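PDB 3I8B: xylulose kinase, which probably phosphorylates D-xylulose at the expense of ATP, yielding D-xylulose 5-phosphate and ADP, as a member of the FGGY carbohydrate kinase family. Local coordinates for residues T330-L344 / A400-C414. Numbering follows the deposited sequence.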
# COMPACT_ATOMS: atom_id res chain seq x y z
N THR A 330 1.55 6.92 8.62
CA THR A 330 1.39 7.93 9.65
C THR A 330 0.07 8.68 9.42
O THR A 330 -0.21 9.13 8.31
CB THR A 330 2.58 8.91 9.67
OG1 THR A 330 2.91 9.30 8.33
CG2 THR A 330 3.80 8.26 10.33
N ILE A 331 -0.74 8.78 10.46
CA ILE A 331 -1.98 9.55 10.38
C ILE A 331 -1.66 10.99 10.06
O ILE A 331 -2.31 11.65 9.24
CB ILE A 331 -2.73 9.56 11.72
CG1 ILE A 331 -3.09 8.13 12.15
CG2 ILE A 331 -3.96 10.46 11.63
CD1 ILE A 331 -4.21 7.53 11.34
N ASN A 332 -0.62 11.49 10.72
CA ASN A 332 -0.28 12.89 10.63
C ASN A 332 0.86 13.20 9.69
O ASN A 332 2.04 13.01 10.01
CB ASN A 332 -0.03 13.44 12.04
CG ASN A 332 -1.26 13.33 12.91
OD1 ASN A 332 -2.18 14.13 12.81
ND2 ASN A 332 -1.29 12.30 13.75
N GLY A 333 0.50 13.69 8.51
CA GLY A 333 1.48 14.15 7.56
C GLY A 333 1.30 15.64 7.40
O GLY A 333 1.47 16.40 8.34
N SER A 334 0.92 16.04 6.19
CA SER A 334 0.69 17.43 5.86
C SER A 334 -0.35 18.07 6.79
O SER A 334 -0.31 19.27 7.03
CB SER A 334 0.22 17.53 4.41
OG SER A 334 -0.02 18.86 4.06
N ARG A 335 -1.29 17.27 7.29
CA ARG A 335 -2.31 17.82 8.18
C ARG A 335 -1.69 18.56 9.37
O ARG A 335 -2.26 19.52 9.87
CB ARG A 335 -3.29 16.73 8.65
CG ARG A 335 -2.66 15.67 9.53
CD ARG A 335 -3.63 14.53 9.74
NE ARG A 335 -4.85 14.99 10.39
CZ ARG A 335 -5.93 14.23 10.57
NH1 ARG A 335 -5.93 12.98 10.13
NH2 ARG A 335 -7.00 14.72 11.18
N ILE A 336 -0.51 18.12 9.80
CA ILE A 336 0.22 18.82 10.86
C ILE A 336 0.39 20.30 10.51
O ILE A 336 0.30 21.18 11.37
CB ILE A 336 1.63 18.20 11.05
CG1 ILE A 336 1.52 16.74 11.48
CG2 ILE A 336 2.44 19.01 12.05
CD1 ILE A 336 2.87 16.05 11.65
N LEU A 337 0.64 20.57 9.24
CA LEU A 337 0.83 21.93 8.76
C LEU A 337 -0.47 22.71 8.74
O LEU A 337 -0.47 23.94 8.91
CB LEU A 337 1.46 21.90 7.37
CG LEU A 337 2.96 21.61 7.36
CD1 LEU A 337 3.73 22.74 6.70
CD2 LEU A 337 3.48 21.34 8.78
N ASP A 338 -1.58 22.01 8.54
CA ASP A 338 -2.90 22.62 8.65
C ASP A 338 -3.16 23.03 10.10
O ASP A 338 -3.61 24.14 10.38
CB ASP A 338 -3.98 21.65 8.16
CG ASP A 338 -3.84 21.32 6.67
OD1 ASP A 338 -3.56 22.24 5.89
OD2 ASP A 338 -4.00 20.13 6.29
N ALA A 339 -2.85 22.12 11.02
CA ALA A 339 -2.94 22.40 12.44
C ALA A 339 -2.18 23.69 12.74
O ALA A 339 -2.68 24.57 13.44
CB ALA A 339 -2.35 21.25 13.24
N GLY A 340 -0.96 23.77 12.20
CA GLY A 340 -0.11 24.94 12.38
C GLY A 340 -0.75 26.24 11.93
O GLY A 340 -0.60 27.27 12.59
N ARG A 341 -1.46 26.20 10.81
CA ARG A 341 -2.10 27.40 10.28
C ARG A 341 -3.25 27.85 11.18
O ARG A 341 -3.35 29.03 11.51
CB ARG A 341 -2.59 27.17 8.85
CG ARG A 341 -1.48 27.08 7.79
CD ARG A 341 -2.10 26.94 6.40
NE ARG A 341 -3.08 25.87 6.39
CZ ARG A 341 -4.22 25.88 5.69
NH1 ARG A 341 -4.52 26.92 4.93
NH2 ARG A 341 -5.04 24.84 5.76
N ALA A 342 -4.11 26.91 11.58
CA ALA A 342 -5.21 27.23 12.48
C ALA A 342 -4.67 27.76 13.80
O ALA A 342 -5.11 28.80 14.29
CB ALA A 342 -6.09 26.00 12.72
N ALA A 343 -3.71 27.05 14.37
CA ALA A 343 -3.13 27.42 15.66
C ALA A 343 -2.54 28.83 15.66
O ALA A 343 -2.70 29.58 16.61
CB ALA A 343 -2.08 26.40 16.08
N LEU A 344 -1.84 29.20 14.59
CA LEU A 344 -1.15 30.48 14.57
C LEU A 344 -1.89 31.58 13.83
O LEU A 344 -1.49 32.75 13.90
CB LEU A 344 0.26 30.32 13.98
CG LEU A 344 1.32 29.84 14.97
CD1 LEU A 344 0.81 28.66 15.77
CD2 LEU A 344 2.62 29.49 14.25
N ALA A 400 5.98 27.73 15.05
CA ALA A 400 5.94 27.45 13.62
C ALA A 400 7.00 26.41 13.28
O ALA A 400 6.70 25.39 12.66
CB ALA A 400 6.18 28.72 12.83
N ARG A 401 8.23 26.66 13.70
CA ARG A 401 9.34 25.77 13.43
C ARG A 401 9.12 24.39 14.06
O ARG A 401 9.52 23.37 13.48
CB ARG A 401 10.65 26.40 13.93
CG ARG A 401 11.90 25.57 13.70
CD ARG A 401 12.19 25.40 12.21
NE ARG A 401 13.52 24.85 11.98
CZ ARG A 401 14.54 25.52 11.44
NH1 ARG A 401 14.38 26.78 11.07
NH2 ARG A 401 15.71 24.92 11.27
N ALA A 402 8.48 24.35 15.23
CA ALA A 402 8.18 23.09 15.90
C ALA A 402 7.13 22.26 15.15
O ALA A 402 7.19 21.03 15.16
CB ALA A 402 7.73 23.34 17.36
N PHE A 403 6.18 22.93 14.51
CA PHE A 403 5.20 22.25 13.67
C PHE A 403 5.90 21.56 12.49
O PHE A 403 5.65 20.39 12.19
CB PHE A 403 4.18 23.25 13.12
CG PHE A 403 3.00 23.49 14.03
CD1 PHE A 403 2.00 22.53 14.17
CD2 PHE A 403 2.87 24.68 14.72
CE1 PHE A 403 0.91 22.76 14.99
CE2 PHE A 403 1.78 24.92 15.54
CZ PHE A 403 0.80 23.96 15.67
N VAL A 404 6.78 22.29 11.81
CA VAL A 404 7.52 21.72 10.68
C VAL A 404 8.50 20.62 11.11
O VAL A 404 8.58 19.55 10.49
CB VAL A 404 8.29 22.80 9.90
CG1 VAL A 404 9.07 22.18 8.75
CG2 VAL A 404 7.34 23.86 9.37
N GLU A 405 9.25 20.89 12.17
CA GLU A 405 10.23 19.93 12.66
C GLU A 405 9.53 18.67 13.17
O GLU A 405 10.08 17.58 13.12
CB GLU A 405 11.12 20.55 13.74
CG GLU A 405 12.06 21.65 13.22
CD GLU A 405 13.13 22.06 14.23
OE1 GLU A 405 12.93 21.81 15.44
OE2 GLU A 405 14.17 22.63 13.81
N GLY A 406 8.30 18.84 13.65
CA GLY A 406 7.55 17.71 14.17
C GLY A 406 7.12 16.79 13.04
O GLY A 406 7.26 15.59 13.13
N LEU A 407 6.59 17.38 11.98
CA LEU A 407 6.19 16.63 10.79
C LEU A 407 7.36 15.78 10.30
O LEU A 407 7.23 14.57 10.12
CB LEU A 407 5.72 17.59 9.70
CG LEU A 407 5.19 17.03 8.38
CD1 LEU A 407 4.41 18.09 7.64
CD2 LEU A 407 6.32 16.50 7.50
N LEU A 408 8.51 16.42 10.10
CA LEU A 408 9.70 15.74 9.57
C LEU A 408 10.28 14.70 10.52
O LEU A 408 10.73 13.65 10.08
CB LEU A 408 10.79 16.74 9.20
CG LEU A 408 10.61 17.43 7.85
CD1 LEU A 408 10.66 16.41 6.72
CD2 LEU A 408 9.30 18.18 7.82
N CYS A 409 10.26 15.01 11.82
CA CYS A 409 10.78 14.10 12.85
C CYS A 409 10.00 12.79 12.93
O CYS A 409 10.59 11.74 13.18
CB CYS A 409 10.79 14.79 14.22
SG CYS A 409 12.23 15.87 14.46
N SER A 410 8.69 12.86 12.75
CA SER A 410 7.85 11.67 12.73
C SER A 410 8.27 10.77 11.57
O SER A 410 8.42 9.56 11.75
CB SER A 410 6.38 12.05 12.57
OG SER A 410 5.58 10.90 12.33
N GLN A 411 8.47 11.35 10.40
CA GLN A 411 8.91 10.58 9.24
C GLN A 411 10.29 9.97 9.49
O GLN A 411 10.55 8.82 9.12
CB GLN A 411 8.90 11.43 7.97
CG GLN A 411 7.52 11.88 7.51
CD GLN A 411 6.51 10.73 7.46
OE1 GLN A 411 6.85 9.60 7.12
NE2 GLN A 411 5.26 11.02 7.80
N ARG A 412 11.18 10.71 10.15
CA ARG A 412 12.46 10.14 10.54
C ARG A 412 12.26 8.98 11.49
O ARG A 412 12.89 7.94 11.35
CB ARG A 412 13.36 11.17 11.22
CG ARG A 412 14.47 10.52 12.03
CD ARG A 412 15.57 9.96 11.14
NE ARG A 412 16.61 10.96 11.02
CZ ARG A 412 17.80 10.89 11.60
NH1 ARG A 412 18.14 9.82 12.30
NH2 ARG A 412 18.67 11.88 11.44
N ASP A 413 11.40 9.18 12.49
CA ASP A 413 11.06 8.13 13.44
C ASP A 413 10.67 6.86 12.68
O ASP A 413 11.06 5.77 13.06
CB ASP A 413 9.92 8.56 14.36
CG ASP A 413 10.05 7.98 15.76
OD1 ASP A 413 11.14 7.49 16.10
OD2 ASP A 413 9.06 8.02 16.54
N CYS A 414 9.89 7.01 11.62
CA CYS A 414 9.53 5.87 10.79
C CYS A 414 10.75 5.20 10.16
O CYS A 414 10.87 3.98 10.15
CB CYS A 414 8.53 6.28 9.71
SG CYS A 414 6.86 6.58 10.36
O HOH W 1 4.68 7.68 7.17
O HOH W 2 5.05 13.58 9.15
O HOH W 3 3.23 11.95 12.24
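Phe403 lays one face of its ring on the backbone of Gly340, whose CA stands 3.4 Å from the ring centroid, almost on the ring normal: a CH-pi contact that illustrates how a glycine lets an aromatic ring lie flat against a helix backbone. The ring is a knob in a hole formed by Ala339, Gly340, Ala343 and Leu344, and the axis of helix 335-344 and that of the 400-414 part of helix 396-420 run nearly antiparallel (168°), 9.3 Å apart at closest approach. At one end Leu344 slides past the ring in the opposite sense, spreading its methyls so that CD1 meets the ring and CD2 meets Ala400; Leu351 of helix 348-357 touches both Leu344 and Ala400. Toward the other end, Ile336 sets CD1 3.5 Å from Leu407 CA. With Leu407 CG trans to the backbone N (chi1 -177°), its CD1 reaches Leu337 CD2 at 3.6 Å and also lies against the Gly333 carbonyl.

Beyond Leu407 the contact turns polar. Gln411, its chain bent at chi2, donates from NE2 to Thr330 OG1 (3.0 Å, 158°), with the acceptor close to the amide plane. Water 1 joins the same hydroxyl to Gln411 OE1. Water 2 donates to Asn332 O and Leu407 O and accepts from Gln411 NE2; water 3 bridges Asn332 O and Ser410 OG. Within the C-terminal FGGY domain, apolar packing thus fills the helix interface, whereas the Gln411 amide and ordered waters tie the end of strand 324-330 and the following loop to helix 396-420.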